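PDB 1JX7: protein YchN from Escherichia coli, which is of unknown function but assembles into a homohexamer, a dimer of trimers, and belongs to the DsrE/DsrF-like family. Local coordinates for residues L65-K79 against I93-W107. Residues are numbered along the deposited sequence; the frame is centred on the assembly and turned at random.
Sequences LEILTAQNVPVKLCK and IDGVEIGTLVELAQW
Glu97 N donates to Val75 O at 2.9 Å, Leu77 N to Glu97 O, and Gly99 N to Leu77 O. These backbone hydrogen bonds pair strands 75-78 and 96-99 in parallel. Lys79 N, at the start of the next helix, reaches Gly99 O at 2.7 Å.

The polar side-chain contact centres on Lys76. Its NZ forms a salt bridge with Glu97 OE1 at 3.2 Å and comes from above the carboxylate plane. Lys76 CG lies anti to the carbonyl carbon (chi1 -72°), toward Glu103 OE1 and 3.6 Å from Trp107 CH2. The bend at chi2 (-66°) turns the rest of the chain toward Glu97. The lysine and tryptophan side chains cross at about a right angle. Glu103 CG lies over one face of the indole, offset toward its rim, and Arg38 makes a cation-pi contact with the ring. Shortening Lys76 to alanine is likely to leave Glu97 without this ion-pair mate and to remove the CG contact with Trp107 CH2.

Apolar contacts lie on the other side of the sheet. Val96 CG1 packs on Leu77 CD1 at 3.5 Å, while its CG2 meets Val75 CG1 at 3.8 Å.

From helix 61-70, Leu65 CD1 approaches Ile93 CD1 in the loop before strand 96-99. On that helix Thr69 CB also sits 3.6 Å from Gly95 CA.

Strand 75-78, helix 79-84 and strand 96-99 form a beta-alpha-beta crossover at one edge of the chain's parallel beta sheet, in an alpha/beta fold.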
ATOM      1  N   LEU A  65      19.294  13.026  -1.796  1.00 21.67           N
ATOM      2  CA  LEU A  65      20.141  12.418  -0.781  1.00 22.14           C
ATOM      3  C   LEU A  65      21.516  13.078  -0.764  1.00 22.43           C
ATOM      4  O   LEU A  65      22.153  13.172   0.276  1.00 21.10           O
ATOM      5  CB  LEU A  65      20.282  10.908  -1.044  1.00 17.57           C
ATOM      6  CG  LEU A  65      19.099  10.102  -0.494  1.00 18.56           C
ATOM      7  CD1 LEU A  65      19.212   8.646  -0.940  1.00 18.31           C
ATOM      8  CD2 LEU A  65      19.076  10.203   1.033  1.00 18.19           C
ATOM      9  N   GLU A  66      21.966  13.540  -1.924  1.00 19.87           N
ATOM     10  CA  GLU A  66      23.255  14.194  -2.011  1.00 19.72           C
ATOM     11  C   GLU A  66      23.142  15.566  -1.358  1.00 19.20           C
ATOM     12  O   GLU A  66      24.084  16.039  -0.701  1.00 18.46           O
ATOM     13  CB  GLU A  66      23.689  14.296  -3.471  1.00 26.62           C
ATOM     14  CG  GLU A  66      23.664  12.933  -4.146  1.00 29.64           C
ATOM     15  CD  GLU A  66      24.349  12.912  -5.493  1.00 32.61           C
ATOM     16  OE1 GLU A  66      24.070  13.809  -6.325  1.00 32.29           O
ATOM     17  OE2 GLU A  66      25.156  11.991  -5.724  1.00 34.79           O
ATOM     18  N   ILE A  67      21.985  16.198  -1.512  1.00 15.54           N
ATOM     19  CA  ILE A  67      21.724  17.495  -0.899  1.00 16.94           C
ATOM     20  C   ILE A  67      21.827  17.338   0.620  1.00 17.82           C
ATOM     21  O   ILE A  67      22.365  18.199   1.310  1.00 19.05           O
ATOM     22  CB  ILE A  67      20.300  18.011  -1.251  1.00 23.99           C
ATOM     23  CG1 ILE A  67      20.188  18.282  -2.743  1.00 24.83           C
ATOM     24  CG2 ILE A  67      19.997  19.277  -0.469  1.00 23.56           C
ATOM     25  CD1 ILE A  67      18.819  18.717  -3.184  1.00 24.82           C
ATOM     26  N   LEU A  68      21.306  16.225   1.144  1.00 20.27           N
ATOM     27  CA  LEU A  68      21.348  15.963   2.568  1.00 20.04           C
ATOM     28  C   LEU A  68      22.711  15.473   3.047  1.00 22.08           C
ATOM     29  O   LEU A  68      23.168  15.864   4.120  1.00 22.59           O
ATOM     30  CB  LEU A  68      20.276  14.947   2.956  1.00 12.91           C
ATOM     31  CG  LEU A  68      18.824  15.407   3.147  1.00 11.92           C
ATOM     32  CD1 LEU A  68      17.913  14.194   3.272  1.00 10.26           C
ATOM     33  CD2 LEU A  68      18.711  16.289   4.382  1.00  9.91           C
ATOM     34  N   THR A  69      23.386  14.625   2.272  1.00 36.15           N
ATOM     35  CA  THR A  69      24.680  14.143   2.724  1.00 37.77           C
ATOM     36  C   THR A  69      25.774  15.201   2.596  1.00 39.17           C
ATOM     37  O   THR A  69      26.755  15.168   3.342  1.00 41.64           O
ATOM     38  CB  THR A  69      25.130  12.836   1.992  1.00 29.25           C
ATOM     39  OG1 THR A  69      25.478  13.116   0.630  1.00 28.47           O
ATOM     40  CG2 THR A  69      24.026  11.790   2.045  1.00 27.92           C
ATOM     41  N   ALA A  70      25.612  16.150   1.676  1.00 24.28           N
ATOM     42  CA  ALA A  70      26.626  17.204   1.506  1.00 22.75           C
ATOM     43  C   ALA A  70      26.703  18.070   2.771  1.00 21.95           C
ATOM     44  O   ALA A  70      27.746  18.654   3.088  1.00 20.77           O
ATOM     45  CB  ALA A  70      26.290  18.066   0.300  1.00 17.20           C
ATOM     46  N   GLN A  71      25.575  18.129   3.483  1.00 21.24           N
ATOM     47  CA  GLN A  71      25.414  18.871   4.727  1.00 20.51           C
ATOM     48  C   GLN A  71      25.832  18.015   5.919  1.00 20.76           C
ATOM     49  O   GLN A  71      25.698  18.436   7.068  1.00 21.54           O
ATOM     50  CB  GLN A  71      23.943  19.225   4.940  1.00 16.31           C
ATOM     51  CG  GLN A  71      23.396  20.375   4.166  1.00 14.82           C
ATOM     52  CD  GLN A  71      21.935  20.572   4.467  1.00 14.93           C
ATOM     53  OE1 GLN A  71      21.074  19.914   3.900  1.00 15.22           O
ATOM     54  NE2 GLN A  71      21.646  21.476   5.393  1.00 14.44           N
ATOM     55  N   ASN A  72      26.289  16.799   5.659  1.00 24.98           N
ATOM     56  CA  ASN A  72      26.707  15.898   6.720  1.00 27.11           C
ATOM     57  C   ASN A  72      25.549  15.340   7.532  1.00 27.27           C
ATOM     58  O   ASN A  72      25.724  14.965   8.700  1.00 28.46           O
ATOM     59  CB  ASN A  72      27.701  16.593   7.650  1.00 37.52           C
ATOM     60  CG  ASN A  72      28.849  17.214   6.901  1.00 40.99           C
ATOM     61  OD1 ASN A  72      29.538  16.531   6.134  1.00 43.28           O
ATOM     62  ND2 ASN A  72      29.063  18.510   7.096  1.00 42.95           N
ATOM     63  N   VAL A  73      24.366  15.301   6.929  1.00 19.86           N
ATOM     64  CA  VAL A  73      23.199  14.730   7.587  1.00 18.26           C
ATOM     65  C   VAL A  73      23.413  13.236   7.381  1.00 17.54           C
ATOM     66  O   VAL A  73      23.463  12.762   6.240  1.00 16.06           O
ATOM     67  CB  VAL A  73      21.887  15.164   6.913  1.00 23.54           C
ATOM     68  CG1 VAL A  73      20.724  14.363   7.463  1.00 23.42           C
ATOM     69  CG2 VAL A  73      21.656  16.635   7.150  1.00 23.64           C
ATOM     70  N   PRO A  74      23.559  12.469   8.471  1.00 37.62           N
ATOM     71  CA  PRO A  74      23.776  11.023   8.351  1.00 37.59           C
ATOM     72  C   PRO A  74      22.595  10.287   7.718  1.00 37.59           C
ATOM     73  O   PRO A  74      21.437  10.519   8.071  1.00 38.20           O
ATOM     74  CB  PRO A  74      24.026  10.578   9.789  1.00  8.63           C
ATOM     75  CG  PRO A  74      24.443  11.844  10.502  1.00  8.63           C
ATOM     76  CD  PRO A  74      23.549  12.879   9.888  1.00  8.63           C
ATOM     77  N   VAL A  75      22.911   9.402   6.786  1.00 18.70           N
ATOM     78  CA  VAL A  75      21.904   8.609   6.096  1.00 19.23           C
ATOM     79  C   VAL A  75      22.310   7.147   6.208  1.00 19.47           C
ATOM     80  O   VAL A  75      23.276   6.713   5.585  1.00 19.90           O
ATOM     81  CB  VAL A  75      21.833   9.014   4.596  1.00 17.31           C
ATOM     82  CG1 VAL A  75      21.007   8.005   3.808  1.00 14.52           C
ATOM     83  CG2 VAL A  75      21.242  10.416   4.472  1.00 15.67           C
ATOM     84  N   LYS A  76      21.569   6.390   7.010  1.00 16.14           N
ATOM     85  CA  LYS A  76      21.887   4.978   7.201  1.00 17.93           C
ATOM     86  C   LYS A  76      20.903   4.008   6.559  1.00 19.14           C
ATOM     87  O   LYS A  76      19.678   4.191   6.649  1.00 20.61           O
ATOM     88  CB  LYS A  76      21.997   4.680   8.706  1.00 24.28           C
ATOM     89  CG  LYS A  76      23.246   5.257   9.369  1.00 26.02           C
ATOM     90  CD  LYS A  76      24.492   4.577   8.823  1.00 29.69           C
ATOM     91  CE  LYS A  76      25.748   5.002   9.560  1.00 31.59           C
ATOM     92  NZ  LYS A  76      26.948   4.214   9.113  1.00 31.17           N
ATOM     93  N   LEU A  77      21.432   2.991   5.905  1.00 23.71           N
ATOM     94  CA  LEU A  77      20.613   1.964   5.268  1.00 23.96           C
ATOM     95  C   LEU A  77      20.683   0.729   6.175  1.00 24.49           C
ATOM     96  O   LEU A  77      21.766   0.334   6.601  1.00 25.01           O
ATOM     97  CB  LEU A  77      21.152   1.609   3.882  1.00 11.69           C
ATOM     98  CG  LEU A  77      21.443   2.717   2.873  1.00 11.73           C
ATOM     99  CD1 LEU A  77      21.866   2.084   1.561  1.00 11.20           C
ATOM    100  CD2 LEU A  77      20.228   3.581   2.649  1.00 11.05           C
ATOM    101  N   CYS A  78      19.530   0.123   6.467  1.00 21.70           N
ATOM    102  CA  CYS A  78      19.485  -1.048   7.338  1.00 21.59           C
ATOM    103  C   CYS A  78      20.206  -2.254   6.760  1.00 20.66           C
ATOM    104  O   CYS A  78      19.913  -2.707   5.650  1.00 20.28           O
ATOM    105  CB  CYS A  78      18.037  -1.418   7.649  1.00 27.02           C
ATOM    106  SG  CYS A  78      17.883  -2.583   9.016  1.00 31.52           S
ATOM    107  N   LYS A  79      21.146  -2.782   7.543  1.00 22.13           N
ATOM    108  CA  LYS A  79      21.961  -3.933   7.170  1.00 23.07           C
ATOM    109  C   LYS A  79      21.165  -5.159   6.682  1.00 23.01           C
ATOM    110  O   LYS A  79      21.385  -5.658   5.581  1.00 22.95           O
ATOM    111  CB  LYS A  79      22.821  -4.316   8.366  1.00 29.43           C
ATOM    112  CG  LYS A  79      23.761  -5.463   8.127  1.00 29.89           C
ATOM    113  CD  LYS A  79      24.830  -5.090   7.137  1.00 30.60           C
ATOM    114  CE  LYS A  79      26.005  -6.021   7.307  1.00 30.16           C
ATOM    115  NZ  LYS A  79      26.340  -6.056   8.757  1.00 29.42           N
ATOM    116  N   ILE A  93      25.431   5.943  -2.911  1.00 27.12           N
ATOM    117  CA  ILE A  93      25.615   7.386  -3.086  1.00 27.32           C
ATOM    118  C   ILE A  93      26.550   7.771  -1.945  1.00 28.51           C
ATOM    119  O   ILE A  93      26.536   7.138  -0.891  1.00 28.07           O
ATOM    120  CB  ILE A  93      24.267   8.119  -2.937  1.00 25.20           C
ATOM    121  CG1 ILE A  93      23.257   7.539  -3.933  1.00 25.87           C
ATOM    122  CG2 ILE A  93      24.455   9.604  -3.157  1.00 24.95           C
ATOM    123  CD1 ILE A  93      21.867   8.144  -3.833  1.00 25.22           C
ATOM    124  N   ASP A  94      27.358   8.799  -2.158  1.00 48.74           N
ATOM    125  CA  ASP A  94      28.321   9.231  -1.151  1.00 51.51           C
ATOM    126  C   ASP A  94      27.991   9.004   0.321  1.00 52.01           C
ATOM    127  O   ASP A  94      28.114   7.888   0.825  1.00 54.96           O
ATOM    128  CB  ASP A  94      28.683  10.700  -1.368  1.00 51.35           C
ATOM    129  CG  ASP A  94      29.563  10.899  -2.589  1.00 54.54           C
ATOM    130  OD1 ASP A  94      30.513  10.106  -2.769  1.00 55.19           O
ATOM    131  OD2 ASP A  94      29.313  11.851  -3.364  1.00 58.23           O
ATOM    132  N   GLY A  95      27.587  10.059   1.017  1.00 33.85           N
ATOM    133  CA  GLY A  95      27.295   9.933   2.435  1.00 31.60           C
ATOM    134  C   GLY A  95      26.433   8.771   2.889  1.00 30.62           C
ATOM    135  O   GLY A  95      26.377   8.474   4.076  1.00 32.70           O
ATOM    136  N   VAL A  96      25.743   8.109   1.960  1.00 29.44           N
ATOM    137  CA  VAL A  96      24.884   6.998   2.313  1.00 29.25           C
ATOM    138  C   VAL A  96      25.679   5.831   2.885  1.00 30.31           C
ATOM    139  O   VAL A  96      26.722   5.476   2.350  1.00 32.11           O
ATOM    140  CB  VAL A  96      24.094   6.532   1.077  1.00 19.89           C
ATOM    141  CG1 VAL A  96      23.398   5.196   1.362  1.00 20.54           C
ATOM    142  CG2 VAL A  96      23.074   7.598   0.704  1.00 17.48           C
ATOM    143  N   GLU A  97      25.199   5.241   3.976  1.00 34.74           N
ATOM    144  CA  GLU A  97      25.888   4.112   4.595  1.00 34.56           C
ATOM    145  C   GLU A  97      24.972   3.026   5.153  1.00 33.33           C
ATOM    146  O   GLU A  97      23.774   3.228   5.333  1.00 32.88           O
ATOM    147  CB  GLU A  97      26.828   4.602   5.688  1.00 35.43           C
ATOM    148  CG  GLU A  97      28.055   5.277   5.133  1.00 39.57           C
ATOM    149  CD  GLU A  97      28.921   5.873   6.211  1.00 41.99           C
ATOM    150  OE1 GLU A  97      29.286   5.121   7.139  1.00 44.19           O
ATOM    151  OE2 GLU A  97      29.235   7.085   6.133  1.00 43.73           O
ATOM    152  N   ILE A  98      25.568   1.868   5.435  1.00 26.62           N
ATOM    153  CA  ILE A  98      24.843   0.715   5.949  1.00 25.33           C
ATOM    154  C   ILE A  98      24.854   0.635   7.466  1.00 24.13           C
ATOM    155  O   ILE A  98      25.886   0.358   8.067  1.00 25.53           O
ATOM    156  CB  ILE A  98      25.440  -0.577   5.361  1.00 21.37           C
ATOM    157  CG1 ILE A  98      25.219  -0.582   3.844  1.00 21.22           C
ATOM    158  CG2 ILE A  98      24.817  -1.785   6.005  1.00 22.60           C
ATOM    159  CD1 ILE A  98      25.820  -1.760   3.130  1.00 21.37           C
ATOM    160  N   GLY A  99      23.701   0.869   8.088  1.00 27.56           N
ATOM    161  CA  GLY A  99      23.621   0.823   9.540  1.00 28.29           C
ATOM    162  C   GLY A  99      22.876  -0.389  10.062  1.00 28.02           C
ATOM    163  O   GLY A  99      22.538  -1.304   9.300  1.00 29.05           O
ATOM    164  N   THR A 100      22.596  -0.407  11.356  1.00 12.93           N
ATOM    165  CA  THR A 100      21.907  -1.558  11.937  1.00 13.51           C
ATOM    166  C   THR A 100      20.725  -1.189  12.827  1.00 13.53           C
ATOM    167  O   THR A 100      20.689  -0.098  13.404  1.00 12.71           O
ATOM    168  CB  THR A 100      22.873  -2.405  12.779  1.00 25.83           C
ATOM    169  OG1 THR A 100      23.413  -1.607  13.843  1.00 26.83           O
ATOM    170  CG2 THR A 100      24.001  -2.936  11.911  1.00 24.73           C
ATOM    171  N   LEU A 101      19.776  -2.115  12.932  1.00 24.88           N
ATOM    172  CA  LEU A 101      18.589  -1.920  13.752  1.00 24.27           C
ATOM    173  C   LEU A 101      19.000  -1.401  15.119  1.00 24.24           C
ATOM    174  O   LEU A 101      18.361  -0.510  15.675  1.00 24.66           O
ATOM    175  CB  LEU A 101      17.830  -3.232  13.935  1.00 22.71           C
ATOM    176  CG  LEU A 101      16.661  -3.155  14.914  1.00 22.66           C
ATOM    177  CD1 LEU A 101      15.535  -2.321  14.316  1.00 21.91           C
ATOM    178  CD2 LEU A 101      16.180  -4.558  15.233  1.00 24.16           C
ATOM    179  N   VAL A 102      20.074  -1.986  15.650  1.00 16.55           N
ATOM    180  CA  VAL A 102      20.614  -1.612  16.952  1.00 15.55           C
ATOM    181  C   VAL A 102      20.856  -0.115  16.992  1.00 15.99           C
ATOM    182  O   VAL A 102      20.653   0.515  18.017  1.00 14.34           O
ATOM    183  CB  VAL A 102      21.955  -2.361  17.242  1.00 22.01           C
ATOM    184  CG1 VAL A 102      22.694  -1.707  18.416  1.00 20.81           C
ATOM    185  CG2 VAL A 102      21.681  -3.811  17.557  1.00 20.29           C
ATOM    186  N   GLU A 103      21.298   0.442  15.874  1.00 24.74           N
ATOM    187  CA  GLU A 103      21.569   1.873  15.783  1.00 26.79           C
ATOM    188  C   GLU A 103      20.266   2.661  15.771  1.00 27.15           C
ATOM    189  O   GLU A 103      20.122   3.648  16.502  1.00 27.73           O
ATOM    190  CB  GLU A 103      22.394   2.184  14.532  1.00 40.62           C
ATOM    191  CG  GLU A 103      22.751   3.653  14.370  1.00 44.38           C
ATOM    192  CD  GLU A 103      23.680   3.907  13.197  1.00 48.72           C
ATOM    193  OE1 GLU A 103      23.449   3.323  12.112  1.00 50.69           O
ATOM    194  OE2 GLU A 103      24.638   4.695  13.348  1.00 50.78           O
ATOM    195  N   LEU A 104      19.308   2.236  14.951  1.00 18.94           N
ATOM    196  CA  LEU A 104      18.024   2.920  14.881  1.00 19.87           C
ATOM    197  C   LEU A 104      17.473   2.916  16.296  1.00 20.10           C
ATOM    198  O   LEU A 104      16.991   3.937  16.794  1.00 19.52           O
ATOM    199  CB  LEU A 104      17.057   2.183  13.966  1.00 26.84           C
ATOM    200  CG  LEU A 104      15.956   3.018  13.307  1.00 26.47           C
ATOM    201  CD1 LEU A 104      14.830   2.077  12.946  1.00 25.52           C
ATOM    202  CD2 LEU A 104      15.437   4.120  14.232  1.00 25.05           C
ATOM    203  N   ALA A 105      17.547   1.750  16.927  1.00 44.79           N
ATOM    204  CA  ALA A 105      17.100   1.570  18.300  1.00 46.93           C
ATOM    205  C   ALA A 105      18.246   2.089  19.137  1.00 47.80           C
ATOM    206  O   ALA A 105      19.028   1.316  19.681  1.00 51.11           O
ATOM    207  CB  ALA A 105      16.869   0.102  18.587  1.00 28.02           C
ATOM    208  N   GLN A 106      18.346   3.410  19.219  1.00 38.06           N
ATOM    209  CA  GLN A 106      19.403   4.088  19.956  1.00 37.13           C
ATOM    210  C   GLN A 106      19.217   5.544  19.565  1.00 35.37           C
ATOM    211  O   GLN A 106      19.106   6.422  20.412  1.00 35.83           O
ATOM    212  CB  GLN A 106      20.771   3.584  19.498  1.00 35.71           C
ATOM    213  CG  GLN A 106      21.949   4.231  20.205  1.00 39.49           C
ATOM    214  CD  GLN A 106      23.280   3.871  19.567  1.00 41.39           C
ATOM    215  OE1 GLN A 106      23.662   2.697  19.515  1.00 41.79           O
ATOM    216  NE2 GLN A 106      23.996   4.879  19.064  1.00 40.44           N
ATOM    217  N   TRP A 107      19.188   5.776  18.252  1.00 20.44           N
ATOM    218  CA  TRP A 107      18.941   7.108  17.722  1.00 19.22           C
ATOM    219  C   TRP A 107      17.566   7.505  18.260  1.00 18.97           C
ATOM    220  O   TRP A 107      17.341   8.654  18.644  1.00 19.72           O
ATOM    221  CB  TRP A 107      18.865   7.059  16.206  1.00 24.46           C
ATOM    222  CG  TRP A 107      20.174   7.126  15.502  1.00 24.75           C
ATOM    223  CD1 TRP A 107      21.416   7.036  16.053  1.00 23.69           C
ATOM    224  CD2 TRP A 107      20.364   7.280  14.091  1.00 25.02           C
ATOM    225  NE1 TRP A 107      22.372   7.106  15.073  1.00 23.11           N
ATOM    226  CE2 TRP A 107      21.754   7.244  13.855  1.00 24.34           C
ATOM    227  CE3 TRP A 107      19.499   7.408  13.001  1.00 25.58           C
ATOM    228  CZ2 TRP A 107      22.299   7.367  12.578  1.00 23.69           C
ATOM    229  CZ3 TRP A 107      20.036   7.521  11.721  1.00 25.44           C
ATOM    230  CH2 TRP A 107      21.427   7.492  11.527  1.00 24.84           C
TER